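Local coordinates for protein transcriptional regulator (Vibrio virus VP882, PDB 7DWM) that binds the small-molecule ligand 3,5-dimethylpyrazin-2-ol in a PAS-fold pocket and regulates transcription, probably by contacting DNA through a LuxR-type helix-turn-helix region, at the 3,5-dimethylpyrazin-2-ol site and the interface of chains A and B. Sequence-based numbering; all coordinates share one arbitrary frame. Chains: chain A/B, Transcriptional regulator.

The PAS sheet of this regulator illustrates how one layer of strands can serve a ligand and a partner chain together. Contact 1 lies about 15 Å from contact 2 and about 15 Å from contact 3, while contacts 2 and 3 are about 21 Å apart, all measured between centres of C-alpha atoms. Strand 99-110 of chain A contributes to all three. Strands 28-32 and 119-126 serve contacts 1 and 2, and strand 88-96 serves contacts 1 and 3. Neighbouring residues such as A:Leu91 and A:Asp92 divide between partner and ligand, so occupancy of the pocket could plausibly influence the pairing of the chains.

Contact 1: the 3,5-dimethylpyrazin-2-ol site. Residues chain A 31, 37, 44, 60, 67, 74, 92, 96, 105, 107, 122. With A1U (3,5-dimethylpyrazin-2-ol), chain C.
Two phenylalanines hold the pyrazine of A1U between them, A:Phe74 on one face and A:Phe105 on the other, each plane tilted 17° from that of the ligand. A:Phe74 has ring nitrogen NAA above the middle of its phenyl; on the other side A:Phe105 has ring carbon CAC nearer its rim, and A:Phe105 CZ meets methyl A1U CAG at 3.5 Å. A:Phe44, its CG anti to the backbone N (chi1 -179°), comes in edge-on and brings CE2 to within 3.2 Å of ring nitrogen A1U NAD, which lies in the phenyl plane. A:Phe122 takes the crowded rotamer (chi1 63°) and offers its face instead: methyl CAH sits over the ring centre. Polar recognition converges on the hydroxyl oxygen A1U OAI, reached by weak hydrogen bonds from A:Lys31 NZ at 3.3 Å and A:Lys107 NZ at 3.4 Å. A salt bridge within the pocket wall steadies A:Lys31, whose NZ meets the syn lone pair of A:Asp60 OD2 at 2.8 Å. The two lysine amines, if charged, might favour negative charge on A1U OAI. Nearly the whole ligand surface is buried, 279 of 281 Å². The pocket is the interior of the PAS fold, between strands 28-32, 88-96, 99-110 and 119-126 and the helical segments 42-47, 66-70 and 71-80.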
loop_
_atom_site.group_PDB
_atom_site.type_symbol
_atom_site.label_atom_id
_atom_site.label_comp_id
_atom_site.label_asym_id
_atom_site.label_seq_id
_atom_site.Cartn_x
_atom_site.Cartn_y
_atom_site.Cartn_z
ATOM N N LYS A 31 19.862 -10.007 -4.893
ATOM C CA LYS A 31 21.251 -9.737 -5.241
ATOM C C LYS A 31 22.091 -9.673 -3.970
ATOM O O LYS A 31 21.574 -9.749 -2.854
ATOM C CB LYS A 31 21.401 -8.470 -6.086
ATOM C CG LYS A 31 20.687 -7.268 -5.570
ATOM C CD LYS A 31 20.018 -6.586 -6.734
ATOM C CE LYS A 31 19.415 -5.285 -6.313
ATOM N NZ LYS A 31 19.019 -4.461 -7.473
ATOM N N PHE A 37 23.437 -9.471 -9.215
ATOM C CA PHE A 37 22.312 -10.401 -9.261
ATOM C C PHE A 37 22.751 -11.820 -8.914
ATOM O O PHE A 37 23.768 -12.301 -9.422
ATOM C CB PHE A 37 21.692 -10.401 -10.662
ATOM C CG PHE A 37 20.707 -9.294 -10.907
ATOM C CD1 PHE A 37 20.309 -8.983 -12.198
ATOM C CD2 PHE A 37 20.170 -8.575 -9.854
ATOM C CE1 PHE A 37 19.398 -7.967 -12.434
ATOM C CE2 PHE A 37 19.259 -7.562 -10.085
ATOM C CZ PHE A 37 18.877 -7.258 -11.374
ATOM N N PHE A 44 10.897 -10.637 -13.799
ATOM C CA PHE A 44 11.814 -9.509 -13.668
ATOM C C PHE A 44 12.707 -9.383 -14.891
ATOM O O PHE A 44 12.927 -8.275 -15.394
ATOM C CB PHE A 44 12.670 -9.625 -12.411
ATOM C CG PHE A 44 13.613 -8.469 -12.239
ATOM C CD1 PHE A 44 14.929 -8.554 -12.663
ATOM C CD2 PHE A 44 13.165 -7.276 -11.701
ATOM C CE1 PHE A 44 15.784 -7.483 -12.526
ATOM C CE2 PHE A 44 14.018 -6.202 -11.559
ATOM C CZ PHE A 44 15.329 -6.305 -11.974
ATOM N N ASP A 60 22.951 -3.569 -11.814
ATOM C CA ASP A 60 21.657 -3.108 -12.302
ATOM C C ASP A 60 21.755 -2.438 -13.665
ATOM O O ASP A 60 20.733 -2.284 -14.342
ATOM C CB ASP A 60 21.008 -2.179 -11.280
ATOM C CG ASP A 60 20.249 -2.940 -10.215
ATOM O OD1 ASP A 60 19.398 -3.778 -10.584
ATOM O OD2 ASP A 60 20.497 -2.705 -9.014
ATOM N N THR A 67 16.058 1.367 -17.370
ATOM C CA THR A 67 16.339 1.181 -15.954
ATOM C C THR A 67 17.802 1.410 -15.630
ATOM O O THR A 67 18.120 1.968 -14.574
ATOM C CB THR A 67 15.925 -0.228 -15.527
ATOM O OG1 THR A 67 16.223 -1.161 -16.567
ATOM C CG2 THR A 67 14.431 -0.276 -15.239
ATOM N N PHE A 74 19.736 2.615 -7.677
ATOM C CA PHE A 74 19.271 1.316 -7.204
ATOM C C PHE A 74 20.221 0.769 -6.151
ATOM O O PHE A 74 19.821 0.503 -5.009
ATOM C CB PHE A 74 19.167 0.329 -8.367
ATOM C CG PHE A 74 18.107 0.665 -9.384
ATOM C CD1 PHE A 74 17.226 1.716 -9.195
ATOM C CD2 PHE A 74 17.984 -0.102 -10.533
ATOM C CE1 PHE A 74 16.249 2.005 -10.140
ATOM C CE2 PHE A 74 17.013 0.178 -11.480
ATOM C CZ PHE A 74 16.144 1.235 -11.284
ATOM N N ASP A 92 9.246 2.955 -8.410
ATOM C CA ASP A 92 10.046 2.945 -9.627
ATOM C C ASP A 92 9.112 3.204 -10.799
ATOM O O ASP A 92 8.352 2.323 -11.208
ATOM C CB ASP A 92 10.766 1.604 -9.771
ATOM C CG ASP A 92 12.184 1.615 -9.203
ATOM O OD1 ASP A 92 13.078 2.281 -9.755
ATOM O OD2 ASP A 92 12.442 0.937 -8.207
ATOM N N TYR A 96 9.726 0.759 -18.971
ATOM C CA TYR A 96 10.133 -0.632 -19.023
ATOM C C TYR A 96 9.976 -1.173 -20.445
ATOM O O TYR A 96 9.423 -0.517 -21.335
ATOM C CB TYR A 96 9.321 -1.458 -18.024
ATOM C CG TYR A 96 9.511 -1.024 -16.583
ATOM C CD1 TYR A 96 10.727 -1.202 -15.936
ATOM C CD2 TYR A 96 8.474 -0.432 -15.873
ATOM C CE1 TYR A 96 10.905 -0.806 -14.623
ATOM C CE2 TYR A 96 8.643 -0.030 -14.561
ATOM C CZ TYR A 96 9.859 -0.221 -13.941
ATOM O OH TYR A 96 10.031 0.178 -12.636
ATOM N N PHE A 105 8.865 -1.439 -5.951
ATOM C CA PHE A 105 9.912 -2.420 -5.670
ATOM C C PHE A 105 10.214 -2.403 -4.176
ATOM O O PHE A 105 10.778 -1.433 -3.660
ATOM C CB PHE A 105 11.163 -2.153 -6.503
ATOM C CG PHE A 105 11.090 -2.721 -7.889
ATOM C CD1 PHE A 105 11.493 -4.022 -8.143
ATOM C CD2 PHE A 105 10.599 -1.959 -8.937
ATOM C CE1 PHE A 105 11.415 -4.551 -9.420
ATOM C CE2 PHE A 105 10.516 -2.482 -10.214
ATOM C CZ PHE A 105 10.926 -3.781 -10.455
ATOM N N LYS A 107 12.316 -3.742 -1.166
ATOM C CA LYS A 107 13.636 -4.316 -0.938
ATOM C C LYS A 107 13.842 -4.579 0.547
ATOM O O LYS A 107 13.682 -3.675 1.375
ATOM C CB LYS A 107 14.719 -3.397 -1.498
ATOM C CG LYS A 107 14.395 -2.963 -2.920
ATOM C CD LYS A 107 15.218 -1.784 -3.415
ATOM C CE LYS A 107 16.645 -2.193 -3.726
ATOM N NZ LYS A 107 17.388 -1.113 -4.432
ATOM N N PHE A 122 14.303 -8.318 -3.620
ATOM C CA PHE A 122 13.442 -7.287 -4.171
ATOM C C PHE A 122 12.200 -7.934 -4.763
ATOM O O PHE A 122 12.274 -8.975 -5.437
ATOM C CB PHE A 122 14.173 -6.423 -5.226
ATOM C CG PHE A 122 14.614 -7.179 -6.451
ATOM C CD1 PHE A 122 15.922 -7.618 -6.572
ATOM C CD2 PHE A 122 13.734 -7.418 -7.497
ATOM C CE1 PHE A 122 16.335 -8.306 -7.696
ATOM C CE2 PHE A 122 14.141 -8.110 -8.618
ATOM C CZ PHE A 122 15.445 -8.549 -8.722
HETATM C CAB A1U C . 14.317 -1.147 -9.907
HETATM C CAC A1U C . 14.284 -2.206 -10.848
HETATM C CAE A1U C . 15.658 -3.472 -9.432
HETATM C CAF A1U C . 15.636 -2.366 -8.556
HETATM C CAG A1U C . 13.500 -2.043 -12.121
HETATM C CAH A1U C . 16.404 -4.737 -9.130
HETATM N NAA A1U C . 15.004 -1.207 -8.735
HETATM N NAD A1U C . 14.964 -3.359 -10.581
HETATM O OAI A1U C . 16.375 -2.530 -7.368
#

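Contact 2: the interface of chains A and B. Residues chain A 13, 17, 20, 28, 108, 121, 123; chain B 20-21, 24, 28, 123.
A:Trp28 carries A:His123 CD2 over one face, toward the rim, and has A:Ile121 CG2 at its edge, in plane. Seen from the histidine, A:Trp28 CZ2 lies above the centre of the imidazole. Chain B repeats this pairing, with B:Trp28 CZ2 over the middle of the B:His123 ring. Backed in this way, the indoles meet tip to tip across the interface, A:Trp28 CZ2 standing 4.1 Å from B:Trp28 CH2. The histidines also point at each other, with A:His123 ND1 4.3 Å from B:His123 ND1; were both charged they would repel, so the pairing might favour a neutral form. Farther along, the rings of A:Phe20 and B:Phe20 meet edge to face, their planes at 63° and centroids 5.2 Å apart. Both have CG anti to the backbone N, which sends the rings away from their helices toward the partner. B:Phe20 also packs against side chains of helix 7-21 of chain A, consistent with its larger hidden area, 77 Å² against 35 Å² for A:Phe20. There A:Leu17 CD2 approaches B:Phe20 CG obliquely at 4.1 Å, and A:Tyr13 OH comes to 4.0 Å from B:Phe20 CD2. B:Gln24, bent at chi2, lays its CG over a face of its own B:Phe20 and reaches across A:Thr108 with its amide end. Such mainly apolar, imperfectly symmetric packing joins the N-terminal helices and PAS strands of the two chains, probably supporting a dimer.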
loop_
_atom_site.group_PDB
_atom_site.type_symbol
_atom_site.label_atom_id
_atom_site.label_comp_id
_atom_site.label_asym_id
_atom_site.label_seq_id
_atom_site.Cartn_x
_atom_site.Cartn_y
_atom_site.Cartn_z
ATOM N N TYR A 13 19.073 -23.300 0.889
ATOM C CA TYR A 13 18.124 -22.213 1.108
ATOM C C TYR A 13 18.026 -21.296 -0.111
ATOM O O TYR A 13 16.931 -20.854 -0.479
ATOM C CB TYR A 13 18.532 -21.446 2.370
ATOM C CG TYR A 13 17.812 -20.143 2.608
ATOM C CD1 TYR A 13 18.435 -18.933 2.348
ATOM C CD2 TYR A 13 16.515 -20.119 3.107
ATOM C CE1 TYR A 13 17.788 -17.733 2.567
ATOM C CE2 TYR A 13 15.857 -18.916 3.330
ATOM C CZ TYR A 13 16.503 -17.726 3.057
ATOM O OH TYR A 13 15.874 -16.518 3.267
ATOM N N LEU A 17 14.931 -20.536 -2.611
ATOM C CA LEU A 17 14.296 -19.244 -2.858
ATOM C C LEU A 17 14.172 -18.931 -4.350
ATOM O O LEU A 17 13.240 -18.228 -4.752
ATOM C CB LEU A 17 15.066 -18.112 -2.171
ATOM C CG LEU A 17 15.210 -18.114 -0.639
ATOM C CD1 LEU A 17 15.969 -16.864 -0.233
ATOM C CD2 LEU A 17 13.870 -18.195 0.091
ATOM N N PHE A 20 11.091 -20.711 -5.154
ATOM C CA PHE A 20 10.030 -19.828 -4.675
ATOM C C PHE A 20 9.708 -18.737 -5.693
ATOM O O PHE A 20 8.552 -18.579 -6.105
ATOM C CB PHE A 20 10.448 -19.227 -3.328
ATOM C CG PHE A 20 9.511 -18.174 -2.807
ATOM C CD1 PHE A 20 9.990 -16.921 -2.482
ATOM C CD2 PHE A 20 8.167 -18.441 -2.608
ATOM C CE1 PHE A 20 9.152 -15.941 -2.008
ATOM C CE2 PHE A 20 7.324 -17.465 -2.114
ATOM C CZ PHE A 20 7.820 -16.211 -1.816
ATOM N N TRP A 28 10.504 -10.956 -9.120
ATOM C CA TRP A 28 11.119 -11.319 -7.853
ATOM C C TRP A 28 12.604 -11.560 -8.079
ATOM O O TRP A 28 13.011 -12.039 -9.141
ATOM C CB TRP A 28 10.489 -12.595 -7.275
ATOM C CG TRP A 28 9.299 -12.420 -6.367
ATOM C CD1 TRP A 28 7.989 -12.655 -6.678
ATOM C CD2 TRP A 28 9.317 -12.028 -4.988
ATOM N NE1 TRP A 28 7.192 -12.417 -5.585
ATOM C CE2 TRP A 28 7.983 -12.031 -4.535
ATOM C CE3 TRP A 28 10.331 -11.662 -4.098
ATOM C CZ2 TRP A 28 7.638 -11.686 -3.230
ATOM C CZ3 TRP A 28 9.987 -11.323 -2.803
ATOM C CH2 TRP A 28 8.652 -11.335 -2.381
ATOM N N THR A 108 14.179 -5.830 0.861
ATOM C CA THR A 108 14.313 -6.393 2.194
ATOM C C THR A 108 15.703 -6.997 2.383
ATOM O O THR A 108 16.299 -7.489 1.426
ATOM C CB THR A 108 13.250 -7.470 2.443
ATOM O OG1 THR A 108 13.396 -7.978 3.773
ATOM C CG2 THR A 108 13.379 -8.598 1.419
ATOM N N ILE A 121 16.633 -8.931 -1.073
ATOM C CA ILE A 121 15.559 -9.474 -1.897
ATOM C C ILE A 121 14.712 -8.299 -2.355
ATOM O O ILE A 121 14.451 -7.373 -1.577
ATOM C CB ILE A 121 14.687 -10.500 -1.140
ATOM C CG1 ILE A 121 15.535 -11.450 -0.291
ATOM C CG2 ILE A 121 13.760 -11.262 -2.091
ATOM C CD1 ILE A 121 15.512 -11.112 1.174
ATOM N N HIS A 123 11.056 -7.314 -4.466
ATOM C CA HIS A 123 9.741 -7.711 -4.952
ATOM C C HIS A 123 9.135 -6.524 -5.704
ATOM O O HIS A 123 8.870 -5.479 -5.073
ATOM C CB HIS A 123 8.841 -8.166 -3.806
ATOM C CG HIS A 123 7.468 -8.582 -4.235
ATOM N ND1 HIS A 123 6.380 -8.543 -3.388
ATOM C CD2 HIS A 123 7.005 -9.051 -5.419
ATOM C CE1 HIS A 123 5.307 -8.968 -4.033
ATOM N NE2 HIS A 123 5.659 -9.282 -5.266
ATOM N N PHE B 20 12.290 -17.825 5.616
ATOM C CA PHE B 20 12.038 -16.650 4.782
ATOM C C PHE B 20 10.930 -15.781 5.373
ATOM O O PHE B 20 11.147 -14.601 5.670
ATOM C CB PHE B 20 11.693 -17.073 3.352
ATOM C CG PHE B 20 11.430 -15.911 2.427
ATOM C CD1 PHE B 20 10.283 -15.859 1.650
ATOM C CD2 PHE B 20 12.326 -14.856 2.353
ATOM C CE1 PHE B 20 10.037 -14.773 0.827
ATOM C CE2 PHE B 20 12.086 -13.773 1.523
ATOM C CZ PHE B 20 10.944 -13.739 0.752
ATOM N N PHE B 21 9.751 -16.366 5.596
ATOM C CA PHE B 21 8.619 -15.607 6.115
ATOM C C PHE B 21 8.923 -15.092 7.508
ATOM O O PHE B 21 8.472 -14.002 7.889
ATOM C CB PHE B 21 7.363 -16.475 6.145
ATOM C CG PHE B 21 7.005 -17.061 4.822
ATOM C CD1 PHE B 21 7.432 -16.465 3.650
ATOM C CD2 PHE B 21 6.247 -18.211 4.748
ATOM C CE1 PHE B 21 7.109 -17.005 2.427
ATOM C CE2 PHE B 21 5.921 -18.753 3.533
ATOM C CZ PHE B 21 6.349 -18.154 2.368
ATOM N N GLN B 24 10.527 -11.385 7.370
ATOM C CA GLN B 24 9.874 -10.354 6.577
ATOM C C GLN B 24 8.984 -9.526 7.502
ATOM O O GLN B 24 8.272 -10.091 8.335
ATOM C CB GLN B 24 8.988 -10.949 5.481
ATOM C CG GLN B 24 9.669 -11.918 4.551
ATOM C CD GLN B 24 10.268 -11.241 3.328
ATOM O OE1 GLN B 24 9.821 -11.467 2.203
ATOM N NE2 GLN B 24 11.290 -10.421 3.540
ATOM N N TRP B 28 3.102 -12.669 6.384
ATOM C CA TRP B 28 3.361 -13.736 5.429
ATOM C C TRP B 28 2.918 -15.059 6.038
ATOM O O TRP B 28 2.966 -15.239 7.258
ATOM C CB TRP B 28 4.852 -13.819 5.060
ATOM C CG TRP B 28 5.305 -12.902 3.953
ATOM C CD1 TRP B 28 5.975 -11.721 4.091
ATOM C CD2 TRP B 28 5.154 -13.112 2.542
ATOM N NE1 TRP B 28 6.240 -11.176 2.858
ATOM C CE2 TRP B 28 5.746 -12.011 1.890
ATOM C CE3 TRP B 28 4.570 -14.118 1.768
ATOM C CZ2 TRP B 28 5.771 -11.890 0.502
ATOM C CZ3 TRP B 28 4.594 -13.995 0.391
ATOM C CH2 TRP B 28 5.189 -12.890 -0.228
ATOM N N HIS B 123 0.167 -13.026 1.109
ATOM C CA HIS B 123 0.994 -11.869 1.425
ATOM C C HIS B 123 0.059 -10.720 1.789
ATOM O O HIS B 123 -0.688 -10.238 0.920
ATOM C CB HIS B 123 1.897 -11.502 0.250
ATOM C CG HIS B 123 2.872 -10.407 0.553
ATOM N ND1 HIS B 123 3.562 -9.733 -0.430
ATOM C CD2 HIS B 123 3.279 -9.876 1.730
ATOM C CE1 HIS B 123 4.349 -8.830 0.127
ATOM N NE2 HIS B 123 4.198 -8.897 1.437
#

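Contact 3: the interface of chains A and B. Residues chain A 91, 104, 235, 237-238; chain B 133-134, 136-137.
The main-chain oxygen O of A:Lys238, the final residue of chain A, accepts a hydrogen bond of 3.0 Å from B:Arg133 NE. That bond grips it, and B:Arg136 NH1 stands 3.3 Å from A:Lys238 O without forming a clear bond. The bond is bent, 137° at the hydrogen, and the donor sits 26° above the carbonyl plane. As the chain terminus, A:Lys238 would be expected to carry a carboxylate, but its second oxygen is not modelled, so pairing with both arginines remains an inference. Both arginine chains bend at chi3, and B:Arg136 turns one guanidinium face toward the backbone N of B:Arg133. Just before the terminus, A:Leu237 lies against helix 127-141 of chain B. Its CB packs on B:Arg133 CB at 3.6 Å, while branch CD2 comes over the helix backbone and touches B:Ala137 CB, also at 3.6 Å. CD2 reaches the CA of B:Ile134 as well, so the leucine spans about one helical turn. The patch could thus dock the C-terminal tail of one chain on the partner's helix, although the assembly alone does not prove a biological dimer. At its far end A:Met235, bent at chi3, points methyl CE to 3.6 Å from the carbonyl O of B:Ala137.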
loop_
_atom_site.group_PDB
_atom_site.type_symbol
_atom_site.label_atom_id
_atom_site.label_comp_id
_atom_site.label_asym_id
_atom_site.label_seq_id
_atom_site.Cartn_x
_atom_site.Cartn_y
_atom_site.Cartn_z
ATOM N N LEU A 91 9.273 3.330 -5.111
ATOM C CA LEU A 91 8.456 3.704 -6.251
ATOM C C LEU A 91 9.374 3.858 -7.449
ATOM O O LEU A 91 10.197 4.782 -7.496
ATOM C CB LEU A 91 7.694 4.999 -5.968
ATOM C CG LEU A 91 6.946 5.676 -7.133
ATOM C CD1 LEU A 91 5.836 4.783 -7.672
ATOM C CD2 LEU A 91 6.390 7.025 -6.705
ATOM N N THR A 104 6.069 -0.685 -7.754
ATOM C CA THR A 104 6.604 -0.670 -6.404
ATOM C C THR A 104 7.629 -1.791 -6.307
ATOM O O THR A 104 7.300 -2.955 -6.556
ATOM C CB THR A 104 5.470 -0.854 -5.394
ATOM O OG1 THR A 104 4.701 0.354 -5.311
ATOM C CG2 THR A 104 5.985 -1.272 -4.026
ATOM N N MET A 235 12.276 6.246 -6.003
ATOM C CA MET A 235 12.260 6.976 -4.744
ATOM C C MET A 235 11.900 6.018 -3.621
ATOM O O MET A 235 10.983 5.205 -3.766
ATOM C CB MET A 235 11.218 8.102 -4.757
ATOM C CG MET A 235 11.493 9.267 -5.686
ATOM S SD MET A 235 10.022 10.313 -5.730
ATOM C CE MET A 235 9.942 10.830 -4.019
ATOM N N LEU A 237 10.001 5.189 -0.341
ATOM C CA LEU A 237 8.833 5.713 0.340
ATOM C C LEU A 237 9.099 5.811 1.834
ATOM O O LEU A 237 9.740 4.939 2.426
ATOM C CB LEU A 237 7.620 4.843 0.028
ATOM C CG LEU A 237 7.431 4.877 -1.494
ATOM C CD1 LEU A 237 7.044 3.532 -2.065
ATOM C CD2 LEU A 237 6.425 5.936 -1.895
ATOM N N LYS A 238 8.613 6.889 2.437
ATOM C CA LYS A 238 8.998 7.237 3.798
ATOM C C LYS A 238 7.790 7.424 4.710
ATOM O O LYS A 238 7.184 6.452 5.162
ATOM C CB LYS A 238 9.847 8.510 3.781
ATOM C CG LYS A 238 11.038 8.427 2.838
ATOM C CD LYS A 238 11.869 9.701 2.832
ATOM C CE LYS A 238 11.001 10.947 2.864
ATOM N NZ LYS A 238 11.825 12.184 2.786
ATOM N N ARG B 133 2.269 6.693 1.689
ATOM C CA ARG B 133 3.671 6.845 1.317
ATOM C C ARG B 133 3.801 7.297 -0.133
ATOM O O ARG B 133 4.584 8.203 -0.441
ATOM C CB ARG B 133 4.420 5.532 1.553
ATOM C CG ARG B 133 5.085 5.441 2.921
ATOM C CD ARG B 133 5.248 4.000 3.381
ATOM N NE ARG B 133 6.537 3.781 4.031
ATOM C CZ ARG B 133 6.946 2.612 4.515
ATOM N NH1 ARG B 133 6.161 1.546 4.433
ATOM N NH2 ARG B 133 8.138 2.507 5.089
ATOM N N ILE B 134 3.024 6.686 -1.034
ATOM C CA ILE B 134 3.057 7.087 -2.437
ATOM C C ILE B 134 2.544 8.509 -2.603
ATOM O O ILE B 134 3.033 9.258 -3.459
ATOM C CB ILE B 134 2.228 6.097 -3.286
ATOM C CG1 ILE B 134 2.928 4.746 -3.386
ATOM C CG2 ILE B 134 1.954 6.660 -4.676
ATOM C CD1 ILE B 134 2.035 3.653 -3.910
ATOM N N ARG B 136 2.872 11.010 -0.332
ATOM C CA ARG B 136 3.961 11.886 0.094
ATOM C C ARG B 136 5.078 11.919 -0.944
ATOM O O ARG B 136 5.668 12.979 -1.206
ATOM C CB ARG B 136 4.483 11.437 1.459
ATOM C CG ARG B 136 3.392 11.353 2.522
ATOM C CD ARG B 136 3.965 11.141 3.914
ATOM N NE ARG B 136 3.427 9.937 4.542
ATOM C CZ ARG B 136 3.996 8.738 4.464
ATOM N NH1 ARG B 136 5.127 8.584 3.789
ATOM N NH2 ARG B 136 3.438 7.694 5.062
ATOM N N ALA B 137 5.356 10.774 -1.577
ATOM C CA ALA B 137 6.334 10.741 -2.660
ATOM C C ALA B 137 5.900 11.627 -3.821
ATOM O O ALA B 137 6.723 12.327 -4.415
ATOM C CB ALA B 137 6.557 9.306 -3.136
#